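Local coordinates for protein farnesyl pyrophosphate synthase (PDB 3ZOU) that catalyses the condensation of isopentenyl pyrophosphate with allylic pyrophosphates, ending in farnesyl pyrophosphate, an isoprenoid precursor, at residues R9-A12 / R13-A17; A104-E107 / A108-I111; C138-M141 / L142-A146. One frame throughout, in Å; residues are numbered along the deposited sequence.

The three contacts are local, each between residues about one helical turn apart, and follow one another along the chain of a mostly helical polyprenyl synthase (terpene synthase) fold. Contact 1 lies on helix 3-19, contact 2 opens helix 107-126, and contact 3 runs along the next helix, 135-149. Their centres stand about 26 Å (contacts 1 and 2), 22 Å (1 and 3) and 29 Å (2 and 3) apart, and none touches another. Helix 67-85, which carries His83 and Asp84 of the geranyl diphosphate site, is their common neighbour: side chains of contacts 1 and 3 pack on it, and contact 2 bonds to His83. Contacts 2 and 3 also meet the second subunit, so both belong to the dimer interface.

Contact 1. Residues R9-A12 / R13-A17; sequences RCQA and RVDAA
Gln11 sets CG trans to its backbone N (chi1 -177°) and runs straight on to its amide, while Asp15 folds CG beside its own N (chi1 -77°), which leaves the two side chains running alongside each other in the same direction. This is an i to i+4 pair on helix 3-19 of the mostly helical polyprenyl synthase fold. OD2 of Asp15 lies against the aliphatic part of its neighbour, 3.5 Å from Gln11 CG, and the amide and carboxylate planes are only 22° apart. The polar ends are spent on the loop before helix 47-58: Gln11 NE2 donates to Gly44 O, and Asp15 OD1 forms a salt bridge with Arg46 NE. Both thus tie the helix to a loop that also holds Lys45, part of the pocket of the bound benzoxazolone fragment; the Gln11 side chain is about 6 Å from that ligand. Buried Val14 packs on Pro49, Tyr53 and Ala70; exposed Arg13 reaches Asp67 in a salt bridge. Beneath the side chains the helix bonds are regular, with Val14 N 2.9 Å from Cys10 O. Asp15 N reaches Gln11 O at 2.9 Å. With CG1 set between backbone N and carbonyl carbon, Val14 lays that methyl on the preceding turn, 3.4 Å from Cys10 O and 3.6 Å from Gln11 O.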
ATOM      1  N   ARG A   9      -7.156 -25.167 -10.401  1.00 17.41           N
ATOM      2  CA  ARG A   9      -7.851 -24.248 -11.306  1.00 19.15           C
ATOM      3  C   ARG A   9      -7.720 -22.776 -10.855  1.00 18.62           C
ATOM      4  O   ARG A   9      -7.454 -21.862 -11.674  1.00 18.34           O
ATOM      5  CB  ARG A   9      -9.336 -24.571 -11.444  1.00 25.81           C
ATOM      6  CG  ARG A   9      -9.649 -25.731 -12.371  1.00 36.97           C
ATOM      7  CD  ARG A   9     -11.101 -25.653 -12.921  1.00 47.11           C
ATOM      8  NE  ARG A   9     -12.117 -25.167 -11.966  1.00 55.87           N
ATOM      9  CZ  ARG A   9     -13.032 -25.911 -11.315  1.00 66.42           C
ATOM     10  NH1 ARG A   9     -13.112 -27.240 -11.470  1.00 74.08           N
ATOM     11  NH2 ARG A   9     -13.895 -25.314 -10.494  1.00 62.09           N
ATOM     12  N   CYS A  10      -7.897 -22.543  -9.549  1.00 15.65           N
ATOM     13  CA  CYS A  10      -7.758 -21.174  -9.068  1.00 14.95           C
ATOM     14  C   CYS A  10      -6.317 -20.717  -9.208  1.00 15.11           C
ATOM     15  O   CYS A  10      -6.089 -19.520  -9.548  1.00 14.47           O
ATOM     16  CB  CYS A  10      -8.180 -21.111  -7.608  1.00 15.55           C
ATOM     17  SG  CYS A  10      -9.948 -21.345  -7.342  1.00 15.29           S
ATOM     18  N   GLN A  11      -5.360 -21.598  -8.927  1.00 14.57           N
ATOM     19  CA  GLN A  11      -3.927 -21.272  -9.034  1.00 14.20           C
ATOM     20  C   GLN A  11      -3.608 -20.878 -10.482  1.00 15.65           C
ATOM     21  O   GLN A  11      -3.011 -19.839 -10.743  1.00 14.71           O
ATOM     22  CB  GLN A  11      -3.066 -22.474  -8.579  1.00 17.37           C
ATOM     23  CG  GLN A  11      -1.581 -22.239  -8.572  1.00 19.95           C
ATOM     24  CD  GLN A  11      -0.908 -23.541  -8.162  1.00 29.80           C
ATOM     25  OE1 GLN A  11      -1.081 -24.542  -8.846  1.00 38.80           O
ATOM     26  NE2 GLN A  11      -0.221 -23.564  -7.050  1.00 36.73           N
ATOM     27  N   ALA A  12      -4.034 -21.692 -11.444  1.00 16.19           N
ATOM     28  CA  ALA A  12      -3.712 -21.379 -12.827  1.00 16.60           C
ATOM     29  C   ALA A  12      -4.294 -20.043 -13.249  1.00 16.38           C
ATOM     30  O   ALA A  12      -3.653 -19.287 -13.972  1.00 17.41           O
ATOM     31  CB  ALA A  12      -4.191 -22.499 -13.745  1.00 18.07           C
ATOM     32  N   ARG A  13      -5.527 -19.775 -12.866  1.00 15.96           N
ATOM     33  CA  ARG A  13      -6.235 -18.573 -13.266  1.00 17.11           C
ATOM     34  C   ARG A  13      -5.563 -17.329 -12.692  1.00 17.39           C
ATOM     35  O   ARG A  13      -5.251 -16.370 -13.398  1.00 17.98           O
ATOM     36  CB  ARG A  13      -7.648 -18.665 -12.798  1.00 20.09           C
ATOM     37  CG  ARG A  13      -8.496 -17.580 -13.412  1.00 23.81           C
ATOM     38  CD  ARG A  13      -9.990 -17.597 -13.189  1.00 28.71           C
ATOM     39  NE  ARG A  13     -10.445 -16.460 -13.980  1.00 31.08           N
ATOM     40  CZ  ARG A  13     -10.815 -16.439 -15.267  1.00 37.34           C
ATOM     41  NH1 ARG A  13     -10.918 -17.553 -15.990  1.00 37.92           N
ATOM     42  NH2 ARG A  13     -11.124 -15.267 -15.835  1.00 36.48           N
ATOM     43  N   VAL A  14      -5.335 -17.355 -11.397  1.00 15.43           N
ATOM     44  CA  VAL A  14      -4.697 -16.192 -10.770  1.00 13.83           C
ATOM     45  C   VAL A  14      -3.266 -16.033 -11.199  1.00 13.65           C
ATOM     46  O   VAL A  14      -2.796 -14.885 -11.368  1.00 14.12           O
ATOM     47  CB  VAL A  14      -4.850 -16.179  -9.233  1.00 13.42           C
ATOM     48  CG1 VAL A  14      -3.898 -17.106  -8.548  1.00 12.41           C
ATOM     49  CG2 VAL A  14      -4.714 -14.731  -8.744  1.00 13.47           C
ATOM     50  N   ASP A  15      -2.546 -17.105 -11.431  1.00 13.86           N
ATOM     51  CA  ASP A  15      -1.191 -17.019 -11.890  1.00 15.67           C
ATOM     52  C   ASP A  15      -1.133 -16.325 -13.245  1.00 15.78           C
ATOM     53  O   ASP A  15      -0.279 -15.482 -13.486  1.00 16.38           O
ATOM     54  CB  ASP A  15      -0.478 -18.365 -11.960  1.00 17.27           C
ATOM     55  CG  ASP A  15      -0.022 -18.880 -10.621  1.00 19.18           C
ATOM     56  OD1 ASP A  15      -0.141 -18.112  -9.632  1.00 21.67           O
ATOM     57  OD2 ASP A  15       0.310 -20.064 -10.601  1.00 24.21           O
ATOM     58  N   ALA A  16      -2.040 -16.651 -14.134  1.00 16.36           N
ATOM     59  CA  ALA A  16      -2.062 -15.940 -15.432  1.00 16.92           C
ATOM     60  C   ALA A  16      -2.318 -14.475 -15.299  1.00 16.72           C
ATOM     61  O   ALA A  16      -1.574 -13.663 -15.905  1.00 18.35           O
ATOM     62  CB  ALA A  16      -3.059 -16.622 -16.388  1.00 19.63           C
ATOM     63  N   ALA A  17      -3.273 -14.097 -14.430  1.00 16.10           N
ATOM     64  CA  ALA A  17      -3.610 -12.693 -14.207  1.00 15.62           C
ATOM     65  C   ALA A  17      -2.428 -11.958 -13.546  1.00 14.26           C
ATOM     66  O   ALA A  17      -2.052 -10.858 -13.953  1.00 17.38           O
ATOM     67  CB  ALA A  17      -4.809 -12.603 -13.366  1.00 15.13           C
TER

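Contact 2. Residues A104-E107 / A108-I111; sequences AFDE and ATAI
The carboxylate of Asp106 takes two donors of Thr109 on one face of its plane, both at OD1 and both from the syn side: the backbone N stands 32° out of the plane and OG1 23°. Asp106 is the N-cap of helix 107-126, and its side chain accepts the first-turn amide of Thr109 at 2.8 Å from N to OD1. The hydroxyl bond, Thr109 OG1 to Asp106 OD1 at 2.9 Å, adds a second grip from the same residue. The torsion of Asp106 (chi1 52°) folds the carboxylate back over the helix start, where its negative charge probably suits the end of the helix dipole. OD2, the other oxygen, forms a salt bridge with Arg31 NH1 on helix 30-40, which, with the two bonds at OD1, probably limits the rotation of the carboxylate. Phe105, the first residue to leave helix 101-104, meets Thr109 through CB, 4.1 Å from its CG2, while its side chain packs on Arg31 and Glu34. Glu107 and Ala108 pack on Ala88 of the second subunit, and Ile111 O accepts from NE2 of His83 in the same chain, a residue of the geranyl diphosphate pocket. The methyl CD1 of Ile111 rests 4.0 Å from Glu107 CG.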
ATOM      1  N   ALA A 104      18.354 -13.512  -3.721  1.00 12.91           N
ATOM      2  CA  ALA A 104      18.359 -13.535  -5.158  1.00 13.31           C
ATOM      3  C   ALA A 104      18.738 -12.178  -5.817  1.00 13.51           C
ATOM      4  O   ALA A 104      19.373 -12.125  -6.898  1.00 12.82           O
ATOM      5  CB  ALA A 104      17.026 -14.031  -5.693  1.00 15.19           C
ATOM      6  N   PHE A 105      18.321 -11.094  -5.177  1.00 12.93           N
ATOM      7  CA  PHE A 105      18.590  -9.776  -5.658  1.00 13.44           C
ATOM      8  C   PHE A 105      19.428  -9.105  -4.621  1.00 14.56           C
ATOM      9  O   PHE A 105      20.637  -9.337  -4.567  1.00 17.35           O
ATOM     10  CB  PHE A 105      17.245  -9.036  -6.014  1.00 12.80           C
ATOM     11  CG  PHE A 105      16.511  -9.635  -7.152  1.00 11.86           C
ATOM     12  CD1 PHE A 105      15.708 -10.685  -6.902  1.00 11.93           C
ATOM     13  CD2 PHE A 105      16.643  -9.177  -8.477  1.00 12.11           C
ATOM     14  CE1 PHE A 105      15.068 -11.337  -7.924  1.00 12.67           C
ATOM     15  CE2 PHE A 105      15.939  -9.779  -9.518  1.00 13.36           C
ATOM     16  CZ  PHE A 105      15.171 -10.892  -9.226  1.00 12.54           C
ATOM     17  N   ASP A 106      18.865  -8.294  -3.802  1.00 14.69           N
ATOM     18  CA  ASP A 106      19.562  -7.591  -2.741  1.00 14.72           C
ATOM     19  C   ASP A 106      18.489  -7.045  -1.814  1.00 14.09           C
ATOM     20  O   ASP A 106      17.283  -7.078  -2.134  1.00 14.65           O
ATOM     21  CB  ASP A 106      20.470  -6.458  -3.233  1.00 15.85           C
ATOM     22  CG  ASP A 106      19.775  -5.472  -4.146  1.00 16.13           C
ATOM     23  OD1 ASP A 106      19.016  -4.637  -3.628  1.00 17.37           O
ATOM     24  OD2 ASP A 106      19.921  -5.586  -5.372  1.00 21.13           O
ATOM     25  N   GLU A 107      18.905  -6.597  -0.637  1.00 12.62           N
ATOM     26  CA  GLU A 107      17.950  -6.262   0.391  1.00 12.38           C
ATOM     27  C   GLU A 107      17.113  -5.018   0.016  1.00 13.09           C
ATOM     28  O   GLU A 107      15.902  -5.010   0.166  1.00 13.81           O
ATOM     29  CB  GLU A 107      18.615  -6.086   1.743  1.00 14.47           C
ATOM     30  CG  GLU A 107      17.634  -5.833   2.819  1.00 15.24           C
ATOM     31  CD  GLU A 107      18.258  -5.833   4.205  1.00 19.69           C
ATOM     32  OE1 GLU A 107      19.373  -6.390   4.368  1.00 21.13           O
ATOM     33  OE2 GLU A 107      17.620  -5.248   5.127  1.00 24.46           O
ATOM     34  N   ALA A 108      17.789  -4.010  -0.518  1.00 12.09           N
ATOM     35  CA  ALA A 108      17.062  -2.789  -0.916  1.00 12.14           C
ATOM     36  C   ALA A 108      16.003  -3.117  -1.969  1.00 11.97           C
ATOM     37  O   ALA A 108      14.846  -2.657  -1.884  1.00 10.80           O
ATOM     38  CB  ALA A 108      18.038  -1.758  -1.432  1.00 13.12           C
ATOM     39  N   THR A 109      16.381  -3.929  -2.950  1.00 12.00           N
ATOM     40  CA  THR A 109      15.474  -4.327  -4.041  1.00 11.40           C
ATOM     41  C   THR A 109      14.314  -5.153  -3.472  1.00 10.74           C
ATOM     42  O   THR A 109      13.185  -4.937  -3.885  1.00 10.86           O
ATOM     43  CB  THR A 109      16.220  -5.059  -5.174  1.00 11.81           C
ATOM     44  OG1 THR A 109      17.160  -4.131  -5.733  1.00 12.65           O
ATOM     45  CG2 THR A 109      15.286  -5.491  -6.274  1.00 11.18           C
ATOM     46  N   ALA A 110      14.551  -6.017  -2.483  1.00 10.57           N
ATOM     47  CA  ALA A 110      13.455  -6.795  -1.895  1.00 10.48           C
ATOM     48  C   ALA A 110      12.489  -5.882  -1.203  1.00 11.16           C
ATOM     49  O   ALA A 110      11.279  -6.015  -1.346  1.00 11.45           O
ATOM     50  CB  ALA A 110      13.977  -7.822  -0.933  1.00 11.11           C
ATOM     51  N   ILE A 111      13.021  -4.955  -0.409  1.00 10.00           N
ATOM     52  CA  ILE A 111      12.173  -4.017   0.299  1.00 10.00           C
ATOM     53  C   ILE A 111      11.283  -3.248  -0.673  1.00  9.82           C
ATOM     54  O   ILE A 111      10.025  -3.157  -0.488  1.00  9.42           O
ATOM     55  CB  ILE A 111      12.995  -2.995   1.159  1.00 10.50           C
ATOM     56  CG1 ILE A 111      13.628  -3.723   2.350  1.00 11.82           C
ATOM     57  CG2 ILE A 111      12.113  -1.873   1.674  1.00 12.11           C
ATOM     58  CD1 ILE A 111      14.826  -2.976   2.960  1.00 12.15           C
TER

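Contact 3. Residues C138-M141 / L142-A146; sequences CLEM and LTRLA
Leu142 folds back along helix 135-149 and sets its CD1 methyl 3.3 Å from Cys138 O, one turn earlier; Leu139, Met141, Leu142 and Leu145 are all buried, on more than one side of the helix. Methyl contact within the helix is slight: Leu139 CD2 and Leu142 CD1 only graze, 4.5 Å apart. Backbone bonds of ordinary length hold the turn, the shortest being Thr143 N to Leu139 O at 2.8 Å. Glu140 and Arg144 occupy the more open side, running alongside each other. Their i to i+4 salt bridge is a single, rather long bond, Arg144 NE to Glu140 OE2 at 3.2 Å. NE comes to the anti side of OE2, 31° out of the carboxylate plane; the flat groups are turned 59° apart, and NE alone makes the bond, NH2 of Arg144 staying 4.1 Å from Glu140 OE2. Glu140 is bent at chi2 (67°), which brings the carboxylate alongside Arg144. Nearby Arg191 adds a like charge beside Arg144. Leu145 packs on helix 67-85, Leu142 on helix 107-126 and Met141 on helix 171-196, while Leu142 and Thr143 meet Leu139 and Ala126 of the second subunit.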
ATOM      1  N   CYS A 138     -16.356  -1.474  -5.638  1.00 12.73           N
ATOM      2  CA  CYS A 138     -14.881  -1.340  -5.717  1.00 12.58           C
ATOM      3  C   CYS A 138     -14.367  -0.613  -4.468  1.00 11.86           C
ATOM      4  O   CYS A 138     -13.361  -1.028  -3.896  1.00 11.35           O
ATOM      5  CB  CYS A 138     -14.478  -0.561  -6.934  1.00 12.69           C
ATOM      6  SG  CYS A 138     -14.964  -1.279  -8.532  1.00 14.42           S
ATOM      7  N   LEU A 139     -15.058   0.410  -4.042  1.00 12.03           N
ATOM      8  CA  LEU A 139     -14.566   1.211  -2.903  1.00 11.79           C
ATOM      9  C   LEU A 139     -14.607   0.386  -1.603  1.00 13.03           C
ATOM     10  O   LEU A 139     -13.708   0.457  -0.758  1.00 13.42           O
ATOM     11  CB  LEU A 139     -15.333   2.500  -2.776  1.00 12.88           C
ATOM     12  CG  LEU A 139     -14.968   3.538  -3.800  1.00 13.22           C
ATOM     13  CD1 LEU A 139     -15.963   4.691  -3.810  1.00 14.17           C
ATOM     14  CD2 LEU A 139     -13.600   4.135  -3.509  1.00 13.10           C
ATOM     15  N   GLU A 140     -15.663  -0.412  -1.454  1.00 13.27           N
ATOM     16  CA  GLU A 140     -15.783  -1.295  -0.294  1.00 14.19           C
ATOM     17  C   GLU A 140     -14.675  -2.352  -0.279  1.00 11.46           C
ATOM     18  O   GLU A 140     -14.091  -2.651   0.786  1.00 11.93           O
ATOM     19  CB  GLU A 140     -17.216  -1.921  -0.206  1.00 15.22           C
ATOM     20  CG  GLU A 140     -17.380  -2.771   1.011  1.00 19.26           C
ATOM     21  CD  GLU A 140     -17.360  -2.047   2.352  1.00 22.77           C
ATOM     22  OE1 GLU A 140     -17.362  -0.769   2.454  1.00 29.57           O
ATOM     23  OE2 GLU A 140     -17.303  -2.747   3.403  1.00 27.61           O
ATOM     24  N   MET A 141     -14.360  -2.881  -1.434  1.00 10.16           N
ATOM     25  CA  MET A 141     -13.249  -3.873  -1.577  1.00  9.80           C
ATOM     26  C   MET A 141     -11.939  -3.226  -1.117  1.00  8.95           C
ATOM     27  O   MET A 141     -11.146  -3.826  -0.418  1.00  8.96           O
ATOM     28  CB  MET A 141     -13.139  -4.386  -3.041  1.00 10.68           C
ATOM     29  CG  MET A 141     -14.341  -5.227  -3.429  1.00 11.12           C
ATOM     30  SD  MET A 141     -14.340  -5.621  -5.174  1.00 13.98           S
ATOM     31  CE  MET A 141     -13.270  -6.999  -5.153  1.00 14.30           C
ATOM     32  N   LEU A 142     -11.719  -2.021  -1.581  1.00  9.39           N
ATOM     33  CA  LEU A 142     -10.472  -1.272  -1.238  1.00 10.18           C
ATOM     34  C   LEU A 142     -10.396  -0.933   0.226  1.00 10.97           C
ATOM     35  O   LEU A 142      -9.361  -1.132   0.826  1.00 11.45           O
ATOM     36  CB  LEU A 142     -10.438   0.010  -2.019  1.00 10.94           C
ATOM     37  CG  LEU A 142     -10.046  -0.175  -3.420  1.00 12.46           C
ATOM     38  CD1 LEU A 142     -10.696   0.824  -4.391  1.00 13.69           C
ATOM     39  CD2 LEU A 142      -8.535  -0.056  -3.528  1.00 12.17           C
ATOM     40  N   THR A 143     -11.511  -0.449   0.792  1.00 10.41           N
ATOM     41  CA  THR A 143     -11.598  -0.201   2.219  1.00 10.30           C
ATOM     42  C   THR A 143     -11.248  -1.431   2.988  1.00 10.64           C
ATOM     43  O   THR A 143     -10.442  -1.449   3.951  1.00 10.63           O
ATOM     44  CB  THR A 143     -13.024   0.243   2.586  1.00 11.73           C
ATOM     45  OG1 THR A 143     -13.189   1.561   2.129  1.00 13.70           O
ATOM     46  CG2 THR A 143     -13.254   0.223   4.088  1.00 13.66           C
ATOM     47  N   ARG A 144     -11.875  -2.539   2.630  1.00 10.26           N
ATOM     48  CA  ARG A 144     -11.674  -3.748   3.430  1.00 12.88           C
ATOM     49  C   ARG A 144     -10.264  -4.254   3.300  1.00 12.08           C
ATOM     50  O   ARG A 144      -9.640  -4.684   4.273  1.00 10.69           O
ATOM     51  CB  ARG A 144     -12.682  -4.810   3.003  1.00 16.74           C
ATOM     52  CG  ARG A 144     -14.107  -4.434   3.428  1.00 24.18           C
ATOM     53  CD  ARG A 144     -14.291  -4.810   4.887  1.00 33.46           C
ATOM     54  NE  ARG A 144     -15.523  -4.380   5.486  1.00 43.15           N
ATOM     55  CZ  ARG A 144     -16.012  -4.937   6.595  1.00 44.16           C
ATOM     56  NH1 ARG A 144     -15.383  -5.984   7.170  1.00 42.10           N
ATOM     57  NH2 ARG A 144     -17.148  -4.483   7.094  1.00 47.83           N
ATOM     58  N   LEU A 145      -9.698  -4.213   2.097  1.00 11.23           N
ATOM     59  CA  LEU A 145      -8.337  -4.700   1.928  1.00  9.97           C
ATOM     60  C   LEU A 145      -7.319  -3.801   2.694  1.00 10.01           C
ATOM     61  O   LEU A 145      -6.389  -4.292   3.285  1.00 10.28           O
ATOM     62  CB  LEU A 145      -7.947  -4.785   0.479  1.00 11.49           C
ATOM     63  CG  LEU A 145      -6.597  -5.524   0.301  1.00 13.40           C
ATOM     64  CD1 LEU A 145      -6.571  -6.904   0.906  1.00 14.72           C
ATOM     65  CD2 LEU A 145      -6.222  -5.642  -1.168  1.00 16.87           C
ATOM     66  N   ALA A 146      -7.541  -2.511   2.611  1.00  9.23           N
ATOM     67  CA  ALA A 146      -6.586  -1.562   3.282  1.00  9.73           C
ATOM     68  C   ALA A 146      -6.648  -1.751   4.765  1.00  9.85           C
ATOM     69  O   ALA A 146      -5.623  -1.762   5.411  1.00  9.55           O
ATOM     70  CB  ALA A 146      -6.912  -0.134   2.932  1.00 10.97           C
TER